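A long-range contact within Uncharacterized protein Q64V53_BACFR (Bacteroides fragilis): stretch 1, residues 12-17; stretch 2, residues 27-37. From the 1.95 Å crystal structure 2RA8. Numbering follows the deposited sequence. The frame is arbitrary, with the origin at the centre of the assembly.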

# COMPACT_ATOMS: atom_id res chain seq x y z
N SER A 12 -12.23 7.96 -3.33
CA SER A 12 -12.39 9.04 -2.34
C SER A 12 -13.46 10.03 -2.66
O SER A 12 -13.57 10.51 -3.79
CB SER A 12 -11.08 9.81 -2.18
OG SER A 12 -10.03 8.96 -1.75
N GLN A 13 -14.26 10.35 -1.66
CA GLN A 13 -15.34 11.32 -1.78
C GLN A 13 -15.23 12.08 -0.48
O GLN A 13 -15.95 11.81 0.48
CB GLN A 13 -16.69 10.60 -1.87
CG GLN A 13 -16.84 9.70 -3.11
CD GLN A 13 -17.06 10.51 -4.39
OE1 GLN A 13 -16.41 10.28 -5.42
NE2 GLN A 13 -17.98 11.47 -4.33
N LYS A 14 -14.30 13.03 -0.43
CA LYS A 14 -14.09 13.77 0.80
C LYS A 14 -13.80 15.25 0.68
O LYS A 14 -13.57 15.77 -0.42
CB LYS A 14 -12.98 13.09 1.62
CG LYS A 14 -11.85 12.51 0.81
CD LYS A 14 -10.90 11.70 1.71
CE LYS A 14 -9.86 10.94 0.90
NZ LYS A 14 -9.03 11.85 0.07
N PHE A 15 -13.83 15.92 1.83
CA PHE A 15 -13.56 17.35 1.93
C PHE A 15 -12.50 17.60 2.97
O PHE A 15 -12.27 16.79 3.87
CB PHE A 15 -14.82 18.15 2.33
CG PHE A 15 -15.24 17.95 3.76
CD1 PHE A 15 -15.93 16.81 4.15
CD2 PHE A 15 -14.90 18.89 4.74
CE1 PHE A 15 -16.27 16.59 5.49
CE2 PHE A 15 -15.24 18.68 6.08
CZ PHE A 15 -15.92 17.53 6.45
N TRP A 16 -11.87 18.76 2.85
CA TRP A 16 -10.82 19.19 3.75
C TRP A 16 -10.95 20.69 3.81
O TRP A 16 -10.97 21.35 2.77
CB TRP A 16 -9.45 18.78 3.19
CG TRP A 16 -8.26 19.20 4.01
CD1 TRP A 16 -7.70 18.51 5.06
CD2 TRP A 16 -7.49 20.39 3.85
NE1 TRP A 16 -6.61 19.20 5.55
CE2 TRP A 16 -6.46 20.36 4.83
CE3 TRP A 16 -7.55 21.48 2.96
CZ2 TRP A 16 -5.51 21.38 4.95
CZ3 TRP A 16 -6.60 22.50 3.08
CH2 TRP A 16 -5.59 22.43 4.07
N SER A 17 -11.08 21.24 5.01
CA SER A 17 -11.19 22.69 5.16
C SER A 17 -10.17 23.19 6.14
O SER A 17 -9.76 22.47 7.06
CB SER A 17 -12.60 23.11 5.61
OG SER A 17 -12.86 22.79 6.96
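Stretch 2 (27-37) VNYGKLGTDGQ

Stretch 2 pairs with stretch 1 as an antiparallel β-strand, then turns so that its loop passes along the ring of Phe-15. Strand 27-31 runs at 178° to strand 13-17, the axes approaching to 4.7 Å. Two hydrogen-bonded pairs set the register: Phe-15 with Gly-30 (Phe-15 N to Gly-30 O, 3.0 Å; Gly-30 N to Phe-15 O, 3.2 Å) and Ser-17 with Asn-28 (Ser-17 N to Asn-28 O, 2.8 Å; Asn-28 N to Ser-17 O, 3.0 Å). Between them Trp-16 faces Tyr-29 as a non-hydrogen-bonded pair, CA to CA 4.4 Å; beyond, Lys-14 pairs likewise with Lys-31, CA to CA 4.2 Å, their side chains diverging. Leu-32 N donates to Gln-13 O at 2.9 Å, extending the ladder past the strand into the type II turn Lys-31 to Thr-34, where Gly-33, at phi 91° and psi 2°, takes angles that call for glycine, since a CB would jam against the preceding carbonyl O. Phe-15, chi1 72° (p), lays its ring over the backbone at Gly-30; its edge meets Lys-31 O (from CE1, 3.5 Å), Asn-28 OD1 (from CE2, 3.5 Å) and, in the loop, Asp-35 O (from CZ, 3.7 Å). On the sheet face carrying Phe-15 and Ser-17, one water bridges Ser-17 OG and Asn-28 OD1, 2.7 Å from each. On the face carrying Trp-16 and Tyr-29, Trp-16 CD1 lies 3.9 Å from Val-27 CG1 and 4.0 Å from Tyr-29 CB.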

# COMPACT_ATOMS: atom_id res chain seq x y z
N VAL A 27 -8.22 22.57 11.12
CA VAL A 27 -8.51 21.70 9.99
C VAL A 27 -9.71 20.84 10.31
O VAL A 27 -9.87 20.34 11.43
CB VAL A 27 -7.29 20.77 9.68
CG1 VAL A 27 -7.72 19.61 8.81
CG2 VAL A 27 -6.20 21.57 8.98
N ASN A 28 -10.56 20.66 9.30
CA ASN A 28 -11.77 19.85 9.41
C ASN A 28 -11.78 18.97 8.18
O ASN A 28 -11.76 19.48 7.05
CB ASN A 28 -13.00 20.76 9.44
CG ASN A 28 -14.31 19.99 9.56
OD1 ASN A 28 -15.36 20.46 9.13
ND2 ASN A 28 -14.25 18.82 10.18
N TYR A 29 -11.82 17.66 8.37
CA TYR A 29 -11.82 16.72 7.25
C TYR A 29 -12.67 15.51 7.45
O TYR A 29 -12.83 15.03 8.57
CB TYR A 29 -10.39 16.25 6.94
CG TYR A 29 -9.77 15.39 8.03
CD1 TYR A 29 -9.32 15.94 9.22
CD2 TYR A 29 -9.66 14.01 7.86
CE1 TYR A 29 -8.77 15.14 10.23
CE2 TYR A 29 -9.12 13.20 8.85
CZ TYR A 29 -8.67 13.77 10.03
OH TYR A 29 -8.13 12.97 11.01
N GLY A 30 -13.20 14.98 6.35
CA GLY A 30 -14.04 13.80 6.43
C GLY A 30 -14.70 13.47 5.10
O GLY A 30 -14.43 14.10 4.08
N LYS A 31 -15.58 12.46 5.13
CA LYS A 31 -16.30 12.04 3.94
C LYS A 31 -17.36 13.07 3.64
O LYS A 31 -17.96 13.65 4.55
CB LYS A 31 -16.97 10.68 4.20
CG LYS A 31 -17.67 10.06 3.00
CD LYS A 31 -18.34 8.73 3.36
CE LYS A 31 -17.32 7.66 3.73
NZ LYS A 31 -17.98 6.39 4.12
N LEU A 32 -17.59 13.33 2.35
CA LEU A 32 -18.61 14.30 1.97
C LEU A 32 -19.92 13.93 2.61
O LEU A 32 -20.28 12.75 2.65
CB LEU A 32 -18.80 14.34 0.46
CG LEU A 32 -17.61 14.85 -0.39
CD1 LEU A 32 -17.83 14.48 -1.85
CD2 LEU A 32 -17.48 16.34 -0.24
N GLY A 33 -20.63 14.93 3.12
CA GLY A 33 -21.91 14.68 3.76
C GLY A 33 -21.85 14.42 5.25
O GLY A 33 -22.88 14.16 5.88
N THR A 34 -20.66 14.48 5.83
CA THR A 34 -20.50 14.25 7.27
C THR A 34 -19.79 15.41 7.92
O THR A 34 -19.16 16.22 7.24
CB THR A 34 -19.69 12.96 7.55
OG1 THR A 34 -18.33 13.16 7.16
CG2 THR A 34 -20.27 11.78 6.78
N ASP A 35 -19.88 15.50 9.24
CA ASP A 35 -19.20 16.58 9.95
C ASP A 35 -17.71 16.37 9.92
O ASP A 35 -16.94 17.32 10.01
CB ASP A 35 -19.66 16.66 11.42
CG ASP A 35 -21.16 16.81 11.56
OD1 ASP A 35 -21.76 17.58 10.77
OD2 ASP A 35 -21.74 16.17 12.47
N GLY A 36 -17.30 15.11 9.80
CA GLY A 36 -15.88 14.81 9.77
C GLY A 36 -15.19 15.04 11.11
O GLY A 36 -15.85 15.13 12.15
N GLN A 37 -13.87 15.13 11.08
CA GLN A 37 -13.07 15.33 12.29
C GLN A 37 -12.43 16.69 12.29
O GLN A 37 -12.41 17.38 11.27
CB GLN A 37 -11.96 14.28 12.37
CG GLN A 37 -12.45 12.85 12.15
CD GLN A 37 -11.31 11.89 11.88
OE1 GLN A 37 -11.28 11.21 10.86
NE2 GLN A 37 -10.36 11.82 12.81
O HOH W 1 -15.48 22.70 7.60